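Local coordinates for protein 4-alpha-glucanotransferase (Streptococcus agalactiae, PDB 6M6T) that belongs to the amylomaltase family of TIM-barrel proteins and binds glycan ligands in its pocket, at residues K4-V9 and D40-Q45; G363-E368 and H383-N388; T389-G394 and R434-T439; E399-W404 and M448-D453. All blocks are in the same frame, centred on the assembly; numbering follows the deposited sequence.

Contact 1: residues K4-V9 and D40-Q45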
loop_
_atom_site.group_PDB
_atom_site.type_symbol
_atom_site.label_atom_id
_atom_site.label_comp_id
_atom_site.label_asym_id
_atom_site.label_seq_id
_atom_site.Cartn_x
_atom_site.Cartn_y
_atom_site.Cartn_z
ATOM N N LYS A 4 -12.113 10.966 -20.425
ATOM C CA LYS A 4 -13.244 10.862 -19.501
ATOM C C LYS A 4 -12.805 11.163 -18.076
ATOM O O LYS A 4 -11.888 10.518 -17.563
ATOM C CB LYS A 4 -13.845 9.459 -19.569
ATOM C CG LYS A 4 -15.076 9.219 -18.694
ATOM C CD LYS A 4 -16.317 10.010 -19.161
ATOM C CE LYS A 4 -17.154 9.227 -20.183
ATOM N NZ LYS A 4 -17.508 10.135 -21.331
ATOM N N ARG A 5 -13.454 12.136 -17.440
ATOM C CA ARG A 5 -13.143 12.483 -16.061
ATOM C C ARG A 5 -13.802 11.495 -15.102
ATOM O O ARG A 5 -14.711 10.755 -15.467
ATOM C CB ARG A 5 -13.590 13.904 -15.739
ATOM C CG ARG A 5 -12.642 14.989 -16.226
ATOM C CD ARG A 5 -13.363 16.330 -16.407
ATOM N NE ARG A 5 -13.686 16.971 -15.136
ATOM C CZ ARG A 5 -12.948 17.931 -14.591
ATOM N NH1 ARG A 5 -11.862 18.347 -15.229
ATOM N NH2 ARG A 5 -13.295 18.474 -13.430
ATOM N N ALA A 6 -13.303 11.472 -13.869
ATOM C CA ALA A 6 -13.694 10.483 -12.870
ATOM C C ALA A 6 -13.132 10.907 -11.516
ATOM O O ALA A 6 -12.374 11.877 -11.402
ATOM C CB ALA A 6 -13.211 9.082 -13.235
ATOM N N SER A 7 -13.522 10.164 -10.480
ATOM C CA SER A 7 -13.063 10.434 -9.127
ATOM C C SER A 7 -13.079 9.133 -8.340
ATOM O O SER A 7 -13.600 8.101 -8.789
ATOM C CB SER A 7 -13.913 11.496 -8.425
ATOM O OG SER A 7 -14.859 10.896 -7.561
ATOM N N GLY A 8 -12.454 9.190 -7.170
ATOM C CA GLY A 8 -12.316 8.000 -6.351
ATOM C C GLY A 8 -11.998 8.384 -4.929
ATOM O O GLY A 8 -11.763 9.549 -4.605
ATOM N N VAL A 9 -11.992 7.371 -4.076
ATOM C CA VAL A 9 -11.827 7.562 -2.643
ATOM C C VAL A 9 -10.595 6.783 -2.200
ATOM O O VAL A 9 -10.329 5.688 -2.707
ATOM C CB VAL A 9 -13.117 7.143 -1.890
ATOM C CG1 VAL A 9 -12.898 6.942 -0.404
ATOM C CG2 VAL A 9 -14.199 8.197 -2.105
ATOM N N ASP A 40 -21.483 7.693 -7.250
ATOM C CA ASP A 40 -21.017 7.707 -8.636
ATOM C C ASP A 40 -19.499 7.884 -8.715
ATOM O O ASP A 40 -18.970 8.549 -9.611
ATOM C CB ASP A 40 -21.754 8.771 -9.434
ATOM C CG ASP A 40 -23.239 8.805 -9.099
ATOM O OD1 ASP A 40 -23.967 7.840 -9.453
ATOM O OD2 ASP A 40 -23.669 9.775 -8.424
ATOM N N GLN A 41 -18.796 7.230 -7.787
ATOM C CA GLN A 41 -17.348 7.175 -7.822
ATOM C C GLN A 41 -16.884 6.185 -8.879
ATOM O O GLN A 41 -17.632 5.334 -9.355
ATOM C CB GLN A 41 -16.785 6.780 -6.461
ATOM C CG GLN A 41 -17.086 7.760 -5.356
ATOM C CD GLN A 41 -16.704 9.187 -5.708
ATOM O OE1 GLN A 41 -15.539 9.582 -5.602
ATOM N NE2 GLN A 41 -17.693 9.975 -6.112
ATOM N N LYS A 42 -15.632 6.328 -9.274
ATOM C CA LYS A 42 -15.008 5.396 -10.204
ATOM C C LYS A 42 -13.967 4.520 -9.533
ATOM O O LYS A 42 -13.881 3.328 -9.844
ATOM C CB LYS A 42 -14.365 6.155 -11.376
ATOM C CG LYS A 42 -13.681 5.263 -12.386
ATOM C CD LYS A 42 -14.522 5.040 -13.614
ATOM C CE LYS A 42 -13.739 4.299 -14.689
ATOM N NZ LYS A 42 -12.458 5.003 -14.917
ATOM N N PHE A 43 -13.214 5.069 -8.577
ATOM C CA PHE A 43 -12.027 4.394 -8.072
ATOM C C PHE A 43 -12.071 4.233 -6.563
ATOM O O PHE A 43 -12.555 5.111 -5.840
ATOM C CB PHE A 43 -10.737 5.157 -8.474
ATOM C CG PHE A 43 -10.517 5.214 -9.953
ATOM C CD1 PHE A 43 -10.366 4.052 -10.693
ATOM C CD2 PHE A 43 -10.497 6.423 -10.613
ATOM C CE1 PHE A 43 -10.188 4.103 -12.071
ATOM C CE2 PHE A 43 -10.323 6.484 -11.995
ATOM C CZ PHE A 43 -10.176 5.327 -12.721
ATOM N N TRP A 44 -11.547 3.091 -6.108
ATOM C CA TRP A 44 -11.171 2.836 -4.716
ATOM C C TRP A 44 -9.660 2.653 -4.725
ATOM O O TRP A 44 -9.160 1.685 -5.318
ATOM C CB TRP A 44 -11.870 1.581 -4.163
ATOM C CG TRP A 44 -11.672 1.350 -2.695
ATOM C CD1 TRP A 44 -10.908 2.094 -1.856
ATOM C CD2 TRP A 44 -12.277 0.322 -1.878
ATOM N NE1 TRP A 44 -10.973 1.587 -0.575
ATOM C CE2 TRP A 44 -11.818 0.511 -0.560
ATOM C CE3 TRP A 44 -13.166 -0.728 -2.133
ATOM C CZ2 TRP A 44 -12.206 -0.304 0.491
ATOM C CZ3 TRP A 44 -13.526 -1.551 -1.084
ATOM C CH2 TRP A 44 -13.046 -1.335 0.210
ATOM N N GLN A 45 -8.925 3.588 -4.117
ATOM C CA GLN A 45 -7.490 3.406 -3.922
ATOM C C GLN A 45 -7.249 2.830 -2.530
ATOM O O GLN A 45 -7.680 3.409 -1.523
ATOM C CB GLN A 45 -6.716 4.712 -4.091
ATOM C CG GLN A 45 -5.187 4.519 -4.106
ATOM C CD GLN A 45 -4.432 5.706 -4.704
ATOM O OE1 GLN A 45 -5.027 6.687 -5.171
ATOM N NE2 GLN A 45 -3.113 5.617 -4.696
#

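Contact 2: residues G363-E368 and H383-N388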
loop_
_atom_site.group_PDB
_atom_site.type_symbol
_atom_site.label_atom_id
_atom_site.label_comp_id
_atom_site.label_asym_id
_atom_site.label_seq_id
_atom_site.Cartn_x
_atom_site.Cartn_y
_atom_site.Cartn_z
ATOM N N GLY A 363 0.972 11.236 -13.594
ATOM C CA GLY A 363 1.655 11.493 -12.354
ATOM C C GLY A 363 0.747 12.183 -11.356
ATOM O O GLY A 363 -0.440 12.385 -11.589
ATOM N N MET A 364 1.343 12.571 -10.239
ATOM C CA MET A 364 0.569 13.037 -9.104
ATOM C C MET A 364 0.633 14.553 -8.961
ATOM O O MET A 364 1.512 15.224 -9.510
ATOM C CB MET A 364 1.056 12.360 -7.822
ATOM C CG MET A 364 0.896 10.843 -7.848
ATOM S SD MET A 364 0.499 10.173 -6.227
ATOM C CE MET A 364 -0.222 8.589 -6.681
ATOM N N LYS A 365 -0.346 15.085 -8.222
ATOM C CA LYS A 365 -0.417 16.490 -7.814
ATOM C C LYS A 365 -1.024 16.504 -6.415
ATOM O O LYS A 365 -2.181 16.110 -6.228
ATOM C CB LYS A 365 -1.249 17.341 -8.788
ATOM C CG LYS A 365 -0.556 17.688 -10.125
ATOM C CD LYS A 365 0.698 18.568 -9.930
ATOM C CE LYS A 365 1.534 18.704 -11.212
ATOM N NZ LYS A 365 0.681 18.726 -12.451
ATOM N N ILE A 366 -0.240 16.917 -5.427
ATOM C CA ILE A 366 -0.676 16.908 -4.039
ATOM C C ILE A 366 -0.930 18.356 -3.652
ATOM O O ILE A 366 0.005 19.106 -3.360
ATOM C CB ILE A 366 0.345 16.232 -3.114
ATOM C CG1 ILE A 366 0.453 14.743 -3.455
ATOM C CG2 ILE A 366 -0.030 16.420 -1.629
ATOM C CD1 ILE A 366 0.884 13.861 -2.277
ATOM N N MET A 367 -2.201 18.749 -3.632
ATOM C CA MET A 367 -2.529 20.159 -3.463
ATOM C C MET A 367 -2.008 20.740 -2.161
ATOM O O MET A 367 -1.947 21.968 -2.029
ATOM C CB MET A 367 -4.030 20.363 -3.493
ATOM C CG MET A 367 -4.500 21.702 -4.055
ATOM S SD MET A 367 -6.301 21.615 -4.194
ATOM C CE MET A 367 -6.536 19.869 -3.901
ATOM N N GLU A 368 -1.667 19.898 -1.183
ATOM C CA GLU A 368 -1.239 20.431 0.101
ATOM C C GLU A 368 0.152 21.022 0.041
ATOM O O GLU A 368 0.468 21.888 0.855
ATOM C CB GLU A 368 -1.316 19.353 1.179
ATOM C CG GLU A 368 -2.617 19.406 1.934
ATOM C CD GLU A 368 -2.842 18.204 2.818
ATOM O OE1 GLU A 368 -1.913 17.840 3.570
ATOM O OE2 GLU A 368 -3.950 17.623 2.760
ATOM N N HIS A 383 -3.875 25.851 -10.600
ATOM C CA HIS A 383 -3.865 26.342 -11.966
ATOM C C HIS A 383 -2.695 25.858 -12.767
ATOM O O HIS A 383 -2.486 26.448 -13.819
ATOM C CB HIS A 383 -3.906 27.867 -11.971
ATOM C CG HIS A 383 -2.735 28.518 -11.298
ATOM N ND1 HIS A 383 -2.864 29.262 -10.140
ATOM C CD2 HIS A 383 -1.423 28.572 -11.641
ATOM C CE1 HIS A 383 -1.677 29.730 -9.790
ATOM N NE2 HIS A 383 -0.787 29.324 -10.683
ATOM N N ASN A 384 -1.913 24.866 -12.337
ATOM C CA ASN A 384 -0.819 24.329 -13.134
ATOM C C ASN A 384 -1.015 22.859 -13.459
ATOM O O ASN A 384 -0.114 22.229 -14.044
ATOM C CB ASN A 384 0.517 24.522 -12.411
ATOM C CG ASN A 384 0.951 25.960 -12.392
ATOM O OD1 ASN A 384 1.440 26.468 -11.379
ATOM N ND2 ASN A 384 0.760 26.640 -13.517
ATOM N N TYR A 385 -2.163 22.294 -13.090
ATOM C CA TYR A 385 -2.427 20.895 -13.367
ATOM C C TYR A 385 -2.813 20.731 -14.829
ATOM O O TYR A 385 -3.358 21.648 -15.452
ATOM C CB TYR A 385 -3.540 20.371 -12.466
ATOM C CG TYR A 385 -3.271 20.491 -10.987
ATOM C CD1 TYR A 385 -2.026 20.882 -10.505
ATOM C CD2 TYR A 385 -4.268 20.197 -10.068
ATOM C CE1 TYR A 385 -1.782 20.987 -9.142
ATOM C CE2 TYR A 385 -4.048 20.303 -8.703
ATOM C CZ TYR A 385 -2.795 20.687 -8.237
ATOM O OH TYR A 385 -2.566 20.775 -6.871
ATOM N N THR A 386 -2.500 19.564 -15.384
ATOM C CA THR A 386 -2.973 19.191 -16.707
ATOM C C THR A 386 -3.831 17.932 -16.579
ATOM O O THR A 386 -3.994 17.374 -15.493
ATOM C CB THR A 386 -1.808 18.993 -17.674
ATOM O OG1 THR A 386 -1.364 17.639 -17.598
ATOM C CG2 THR A 386 -0.660 19.918 -17.302
ATOM N N GLU A 387 -4.409 17.502 -17.699
ATOM C CA GLU A 387 -5.378 16.415 -17.649
ATOM C C GLU A 387 -4.718 15.110 -17.236
ATOM O O GLU A 387 -5.263 14.366 -16.415
ATOM C CB GLU A 387 -6.073 16.285 -19.009
ATOM C CG GLU A 387 -6.845 14.984 -19.242
ATOM C CD GLU A 387 -5.980 13.911 -19.892
ATOM O OE1 GLU A 387 -5.798 12.832 -19.282
ATOM O OE2 GLU A 387 -5.469 14.148 -21.011
ATOM N N ASN A 388 -3.529 14.821 -17.766
ATOM C CA ASN A 388 -2.855 13.548 -17.494
ATOM C C ASN A 388 -2.145 13.573 -16.135
ATOM O O ASN A 388 -0.928 13.429 -16.031
ATOM C CB ASN A 388 -1.882 13.229 -18.617
ATOM C CG ASN A 388 -1.465 11.790 -18.623
ATOM O OD1 ASN A 388 -2.248 10.908 -18.262
ATOM N ND2 ASN A 388 -0.220 11.530 -19.041
#

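Contact 3: residues T389-G394 and R434-T439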
loop_
_atom_site.group_PDB
_atom_site.type_symbol
_atom_site.label_atom_id
_atom_site.label_comp_id
_atom_site.label_asym_id
_atom_site.label_seq_id
_atom_site.Cartn_x
_atom_site.Cartn_y
_atom_site.Cartn_z
ATOM N N THR A 389 -2.943 13.778 -15.083
ATOM C CA THR A 389 -2.492 13.708 -13.700
ATOM C C THR A 389 -3.640 13.204 -12.827
ATOM O O THR A 389 -4.822 13.306 -13.187
ATOM C CB THR A 389 -2.001 15.071 -13.159
ATOM O OG1 THR A 389 -3.093 15.999 -13.092
ATOM C CG2 THR A 389 -0.868 15.675 -13.995
ATOM N N ILE A 390 -3.276 12.674 -11.659
ATOM C CA ILE A 390 -4.219 12.231 -10.632
ATOM C C ILE A 390 -4.069 13.177 -9.455
ATOM O O ILE A 390 -3.012 13.206 -8.824
ATOM C CB ILE A 390 -3.938 10.798 -10.175
ATOM C CG1 ILE A 390 -3.788 9.838 -11.355
ATOM C CG2 ILE A 390 -4.989 10.357 -9.169
ATOM C CD1 ILE A 390 -4.811 10.026 -12.452
ATOM N N ALA A 391 -5.095 13.936 -9.120
ATOM C CA ALA A 391 -4.935 14.960 -8.095
ATOM C C ALA A 391 -5.502 14.501 -6.761
ATOM O O ALA A 391 -6.592 13.931 -6.703
ATOM C CB ALA A 391 -5.587 16.273 -8.516
ATOM N N TYR A 392 -4.734 14.749 -5.693
ATOM C CA TYR A 392 -5.101 14.480 -4.308
ATOM C C TYR A 392 -5.130 15.779 -3.525
ATOM O O TYR A 392 -4.419 16.740 -3.845
ATOM C CB TYR A 392 -4.109 13.549 -3.592
ATOM C CG TYR A 392 -3.927 12.246 -4.287
ATOM C CD1 TYR A 392 -3.024 12.124 -5.327
ATOM C CD2 TYR A 392 -4.689 11.147 -3.939
ATOM C CE1 TYR A 392 -2.871 10.938 -5.981
ATOM C CE2 TYR A 392 -4.545 9.953 -4.592
ATOM C CZ TYR A 392 -3.634 9.853 -5.616
ATOM O OH TYR A 392 -3.480 8.659 -6.272
ATOM N N ALA A 393 -5.962 15.790 -2.488
ATOM C CA ALA A 393 -5.846 16.823 -1.472
ATOM C C ALA A 393 -4.611 16.565 -0.635
ATOM O O ALA A 393 -3.746 17.437 -0.473
ATOM C CB ALA A 393 -7.101 16.836 -0.606
ATOM N N GLY A 394 -4.504 15.347 -0.127
ATOM C CA GLY A 394 -3.269 14.849 0.421
ATOM C C GLY A 394 -3.267 13.370 0.137
ATOM O O GLY A 394 -4.253 12.814 -0.350
ATOM N N ARG A 434 -13.933 21.008 -2.923
ATOM C CA ARG A 434 -14.568 21.672 -4.061
ATOM C C ARG A 434 -13.514 22.094 -5.075
ATOM O O ARG A 434 -13.613 21.771 -6.272
ATOM C CB ARG A 434 -15.397 22.878 -3.596
ATOM C CG ARG A 434 -16.742 22.502 -2.982
ATOM C CD ARG A 434 -17.887 23.305 -3.609
ATOM N NE ARG A 434 -19.183 22.655 -3.415
ATOM C CZ ARG A 434 -19.772 22.527 -2.235
ATOM N NH1 ARG A 434 -19.192 23.020 -1.154
ATOM N NH2 ARG A 434 -20.946 21.921 -2.141
ATOM N N THR A 435 -12.455 22.761 -4.599
ATOM C CA THR A 435 -11.416 23.194 -5.534
ATOM C C THR A 435 -10.747 22.006 -6.223
ATOM O O THR A 435 -10.635 21.981 -7.455
ATOM C CB THR A 435 -10.374 24.065 -4.848
ATOM O OG1 THR A 435 -11.031 25.104 -4.118
ATOM C CG2 THR A 435 -9.497 24.702 -5.896
ATOM N N LEU A 436 -10.296 21.011 -5.447
ATOM C CA LEU A 436 -9.685 19.804 -6.017
ATOM C C LEU A 436 -10.523 19.225 -7.146
ATOM O O LEU A 436 -9.996 18.823 -8.186
ATOM C CB LEU A 436 -9.492 18.742 -4.929
ATOM C CG LEU A 436 -9.079 17.316 -5.345
ATOM C CD1 LEU A 436 -7.779 17.295 -6.080
ATOM C CD2 LEU A 436 -8.951 16.438 -4.145
ATOM N N TYR A 437 -11.836 19.127 -6.942
ATOM C CA TYR A 437 -12.656 18.518 -7.975
ATOM C C TYR A 437 -12.853 19.449 -9.153
ATOM O O TYR A 437 -13.171 18.982 -10.251
ATOM C CB TYR A 437 -14.003 18.086 -7.390
ATOM C CG TYR A 437 -13.939 16.709 -6.792
ATOM C CD1 TYR A 437 -12.847 16.323 -6.034
ATOM C CD2 TYR A 437 -14.948 15.788 -7.007
ATOM C CE1 TYR A 437 -12.770 15.069 -5.488
ATOM C CE2 TYR A 437 -14.877 14.514 -6.466
ATOM C CZ TYR A 437 -13.782 14.167 -5.708
ATOM O OH TYR A 437 -13.679 12.914 -5.178
ATOM N N ALA A 438 -12.648 20.754 -8.957
ATOM C CA ALA A 438 -12.743 21.680 -10.076
ATOM C C ALA A 438 -11.528 21.663 -11.001
ATOM O O ALA A 438 -11.592 22.293 -12.063
ATOM C CB ALA A 438 -12.961 23.099 -9.556
ATOM N N THR A 439 -10.443 20.969 -10.646
ATOM C CA THR A 439 -9.220 21.007 -11.441
ATOM C C THR A 439 -9.367 20.206 -12.736
ATOM O O THR A 439 -10.227 19.336 -12.871
ATOM C CB THR A 439 -8.024 20.471 -10.642
ATOM O OG1 THR A 439 -8.000 19.040 -10.689
ATOM C CG2 THR A 439 -8.083 20.923 -9.190
#

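Contact 4: residues E399-W404 and M448-D453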
loop_
_atom_site.group_PDB
_atom_site.type_symbol
_atom_site.label_atom_id
_atom_site.label_comp_id
_atom_site.label_asym_id
_atom_site.label_seq_id
_atom_site.Cartn_x
_atom_site.Cartn_y
_atom_site.Cartn_z
ATOM N N GLU A 399 -0.600 15.291 5.986
ATOM C CA GLU A 399 -1.585 15.567 7.011
ATOM C C GLU A 399 -2.994 15.446 6.438
ATOM O O GLU A 399 -3.203 15.520 5.231
ATOM C CB GLU A 399 -1.356 16.963 7.569
ATOM C CG GLU A 399 0.097 17.230 7.863
ATOM C CD GLU A 399 0.417 18.701 7.951
ATOM O OE1 GLU A 399 0.772 19.296 6.895
ATOM O OE2 GLU A 399 0.303 19.256 9.073
ATOM N N VAL A 400 -3.973 15.220 7.311
ATOM C CA VAL A 400 -5.345 15.427 6.882
ATOM C C VAL A 400 -5.544 16.920 6.680
ATOM O O VAL A 400 -4.871 17.741 7.318
ATOM C CB VAL A 400 -6.351 14.861 7.898
ATOM C CG1 VAL A 400 -6.026 13.408 8.219
ATOM C CG2 VAL A 400 -6.373 15.728 9.145
ATOM N N ILE A 401 -6.467 17.281 5.773
ATOM C CA ILE A 401 -6.670 18.687 5.403
ATOM C C ILE A 401 -6.900 19.544 6.640
ATOM O O ILE A 401 -6.353 20.653 6.762
ATOM C CB ILE A 401 -7.846 18.831 4.412
ATOM C CG1 ILE A 401 -7.510 18.203 3.064
ATOM C CG2 ILE A 401 -8.236 20.303 4.237
ATOM C CD1 ILE A 401 -8.724 17.972 2.225
ATOM N N ASN A 402 -7.721 19.051 7.572
ATOM C CA ASN A 402 -7.929 19.791 8.805
ATOM C C ASN A 402 -6.626 20.020 9.530
ATOM O O ASN A 402 -6.447 21.071 10.158
ATOM C CB ASN A 402 -8.899 19.054 9.704
ATOM C CG ASN A 402 -10.311 19.446 9.432
ATOM O OD1 ASN A 402 -10.573 20.567 8.996
ATOM N ND2 ASN A 402 -11.242 18.530 9.674
ATOM N N GLY A 403 -5.706 19.057 9.444
ATOM C CA GLY A 403 -4.403 19.231 10.065
ATOM C C GLY A 403 -3.498 20.168 9.282
ATOM O O GLY A 403 -2.846 21.041 9.859
ATOM N N TRP A 404 -3.436 19.989 7.958
ATOM C CA TRP A 404 -2.620 20.869 7.119
ATOM C C TRP A 404 -2.996 22.333 7.320
ATOM O O TRP A 404 -2.119 23.203 7.388
ATOM C CB TRP A 404 -2.767 20.456 5.653
ATOM C CG TRP A 404 -2.516 21.534 4.655
ATOM C CD1 TRP A 404 -1.334 21.822 4.038
ATOM C CD2 TRP A 404 -3.484 22.448 4.114
ATOM N NE1 TRP A 404 -1.501 22.861 3.158
ATOM C CE2 TRP A 404 -2.812 23.265 3.186
ATOM C CE3 TRP A 404 -4.854 22.656 4.331
ATOM C CZ2 TRP A 404 -3.456 24.284 2.482
ATOM C CZ3 TRP A 404 -5.495 23.670 3.624
ATOM C CH2 TRP A 404 -4.791 24.472 2.713
ATOM N N MET A 448 -10.707 9.590 2.615
ATOM C CA MET A 448 -11.901 9.353 3.422
ATOM C C MET A 448 -11.856 10.080 4.766
ATOM O O MET A 448 -12.912 10.387 5.334
ATOM C CB MET A 448 -12.103 7.844 3.628
ATOM C CG MET A 448 -13.280 7.463 4.530
ATOM S SD MET A 448 -14.890 7.911 3.846
ATOM C CE MET A 448 -14.861 7.012 2.331
ATOM N N GLN A 449 -10.662 10.392 5.275
ATOM C CA GLN A 449 -10.571 11.210 6.483
ATOM C C GLN A 449 -11.267 12.547 6.282
ATOM O O GLN A 449 -12.157 12.923 7.058
ATOM C CB GLN A 449 -9.109 11.441 6.866
ATOM C CG GLN A 449 -8.452 10.342 7.670
ATOM C CD GLN A 449 -7.858 9.268 6.779
ATOM O OE1 GLN A 449 -8.401 8.941 5.703
ATOM N NE2 GLN A 449 -6.729 8.718 7.210
ATOM N N ASP A 450 -10.884 13.267 5.217
ATOM C CA ASP A 450 -11.347 14.639 5.000
ATOM C C ASP A 450 -12.811 14.700 4.587
ATOM O O ASP A 450 -13.499 15.673 4.903
ATOM C CB ASP A 450 -10.467 15.307 3.952
ATOM C CG ASP A 450 -8.991 15.189 4.286
ATOM O OD1 ASP A 450 -8.653 15.384 5.482
ATOM O OD2 ASP A 450 -8.177 14.897 3.367
ATOM N N LEU A 451 -13.304 13.680 3.891
ATOM C CA LEU A 451 -14.733 13.599 3.614
ATOM C C LEU A 451 -15.563 13.627 4.899
ATOM O O LEU A 451 -16.634 14.241 4.936
ATOM C CB LEU A 451 -15.025 12.346 2.806
ATOM C CG LEU A 451 -16.481 12.251 2.426
ATOM C CD1 LEU A 451 -16.668 12.814 1.034
ATOM C CD2 LEU A 451 -16.908 10.808 2.510
ATOM N N LEU A 452 -15.084 12.990 5.965
ATOM C CA LEU A 452 -15.759 13.043 7.261
ATOM C C LEU A 452 -15.243 14.155 8.163
ATOM O O LEU A 452 -15.619 14.192 9.343
ATOM C CB LEU A 452 -15.623 11.713 8.002
ATOM C CG LEU A 452 -15.757 10.474 7.127
ATOM C CD1 LEU A 452 -15.171 9.265 7.858
ATOM C CD2 LEU A 452 -17.205 10.238 6.711
ATOM N N ASP A 453 -14.374 15.030 7.653
ATOM C CA ASP A 453 -13.850 16.167 8.410
ATOM C C ASP A 453 -13.168 15.708 9.703
ATOM O O ASP A 453 -13.518 16.139 10.802
ATOM C CB ASP A 453 -14.973 17.177 8.706
ATOM C CG ASP A 453 -14.451 18.596 8.993
ATOM O OD1 ASP A 453 -13.686 19.149 8.169
ATOM O OD2 ASP A 453 -14.815 19.171 10.047
#

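Contact 1: residues K4-V9 and D40-Q45
Two neighbouring parallel strands, 6-9 and 43-45, pair here through their backbones within the barrel sheet. The strand axes come within 4.6 Å, with their N-to-C directions 37° apart, and G8 lies opposite F43 while V9 lies opposite W44. Pairing begins at S7 O, which is gripped by two successive amides, K42 N at 2.7 Å and F43 N at 3.1 Å, as the chain enters strand 43-45. Both donors lie in the carbonyl plane. The exchange then alternates regularly: V9 N gives to F43 O (2.9 Å) from above the carbonyl plane, and Q45 N gives to V9 O (2.9 Å) almost along the C=O axis. On the F43 side of the sheet, G8 lets the strands close up, since a side chain there would collide with F43 CB. The F43 ring has K42 CG over its centre and A6 CB at 4.1 Å from CE2, and it meets Y292 edge-to-face. Beside this forked bond, A6 CB touches K42 CB at 3.7 Å. V9 and W44 point to the other side, where they pack on helix 27-38 through F32 and L36. That helix connects the two strands, so the contact completes the beta-alpha-beta unit that opens a TIM barrel.

Contact 2: residues G363-E368 and H383-N388
G363 enters the strand 363-366 with its N 3.8 Å from N388 O, a proximity without a hydrogen bond; its backbone bonds to I390 of the adjacent strand instead. M364 turns its side chain from the loop 383-388 and packs on Y392. K365, next along, carries most of the contact. Its CG stands beside the backbone N (chi1 -75°), which helps lay CB, CG and CD, in a chain bent at chi2, over one face of the Y385 ring. CB makes a CH-pi contact 3.8 Å from the ring centroid and 16° off the normal, displaced toward the rim. CG lies 3.5 Å from Y385 CD1, and CD follows at 3.6 Å from Y385 CE1. The two side chains run past each other in opposite directions, so NZ emerges at the backbone end of the tyrosine, 3.9 Å from N384 O. In the barrel, 363-366 is the sixth strand of the parallel sheet, and Y385 belongs to the long connection that leads from it to the seventh, 389-392. I366 faces away from this connection, and its N bonds to D380 OD1. At M367, where the chain tightens into a 3-10 turn, CA and CG each lie 3.5 Å from Y385 OH and the two side chains cross at about a right angle. That hydroxyl gives its hydrogen bond to the carbonyl O of D380, a glycan-pocket residue, a bond that helps hold the far end of the ring beside the turn.

Contact 3: residues T389-G394 and R434-T439
L436, near the C-terminal end of helix 428-438, carries this contact almost alone. From CB, which points toward the strand 389-392, chi1 of 170° sets CG anti to the backbone N, and the two methyl branches then diverge over the side of the strand that bears A391 CB. CD1 comes against A391 CB at 3.4 Å and sits 3.6 Å from A391 O. CD2 reaches further along the strand, 3.5 Å from A393 N, 3.9 Å from Y392 C and 4.0 Å from A393 CB. The fork thus rests on both alanine methyls and on the backbone between them. Y392, between them, points its side chain the opposite way. All five touching residues are buried, and L436 also meets M367, just after strand 363-366, and T444 of strand 443-447. Further along the segment, L436 O accepts from two atoms of T439: OG1 at 3.2 Å, in the carbonyl plane, and N at 3.3 Å. These bonds accompany a turn that places OG1 4.3 Å from A391 CB; OG1 also bonds weakly to S441 N. The backbone of A391 bonds to T443 and I445, so the strand after the helix lies directly beside the strand before it. Helix 428-438 is the last helix of the crossover from strand 389-392 to its parallel neighbour 443-447, packing on the outward alanine face in the manner of a TIM barrel.

Contact 4: residues E399-W404 and M448-D453
D450 meets the start of helix 401-404 with its carboxylate: OD1 accepts from I401 N at 2.9 Å, the N-H...O angle being 147° and the amide lying 45° out of the carboxylate plane. The other oxygen, OD2, rests on the aliphatic part of the same residue, 3.3 Å from I401 CD1. On one flank, the V400 and Q449 side chains cross at about a right angle, V400 CG1 lying 3.9 Å from Q449 CB. On the other, N402 ND2 makes a weak hydrogen bond to D453 OD1 (2.9 Å), with amide and carboxylate planes 76° apart.

Behind these pairs stands the backbone. V400 holds the N-cap position but has no polar side chain, and D450 reaches in from helix 448-451 to take the first-turn amide. D453 is the C-prime residue of a Schellman motif; its positive phi and the bond from D453 N to D450 O turn the chain so that its carboxylate faces N402. D453 OD1 has its stronger partner in T429 OG1, N402 ND2 also gives a hydrogen bond to K454 O, and Q449 NE2 bonds to S458 O. The amide and the start of the short helix would favour the charged form of D450, while burial against I401 would work against it.

Contacts 1, 2 and 3 all reach the same parallel barrel sheet. Contacts 2 and 3 adjoin directly: their centres are 7 Å apart, and strand 363-366 pairs with 389-392 through G363 O to I390 N and K365 O to Y392 N, each 2.9 Å. Contact 1 meets contact 3 through a hydrogen bond between Q45 OE1 and Y392 OH, 2.7 Å. Contact 4 touches all three others, with A393 CB 3.5 Å from I401 CD1, V9 CG1 3.4 Å from M448 CE and E368 O 3.2 Å from W404 NE1; its segments alternate with those of contact 3 along the chain. Toward the bound glycan, the I366 side chain is about 6 Å from AC1, and Q45 about 9 Å from ASO.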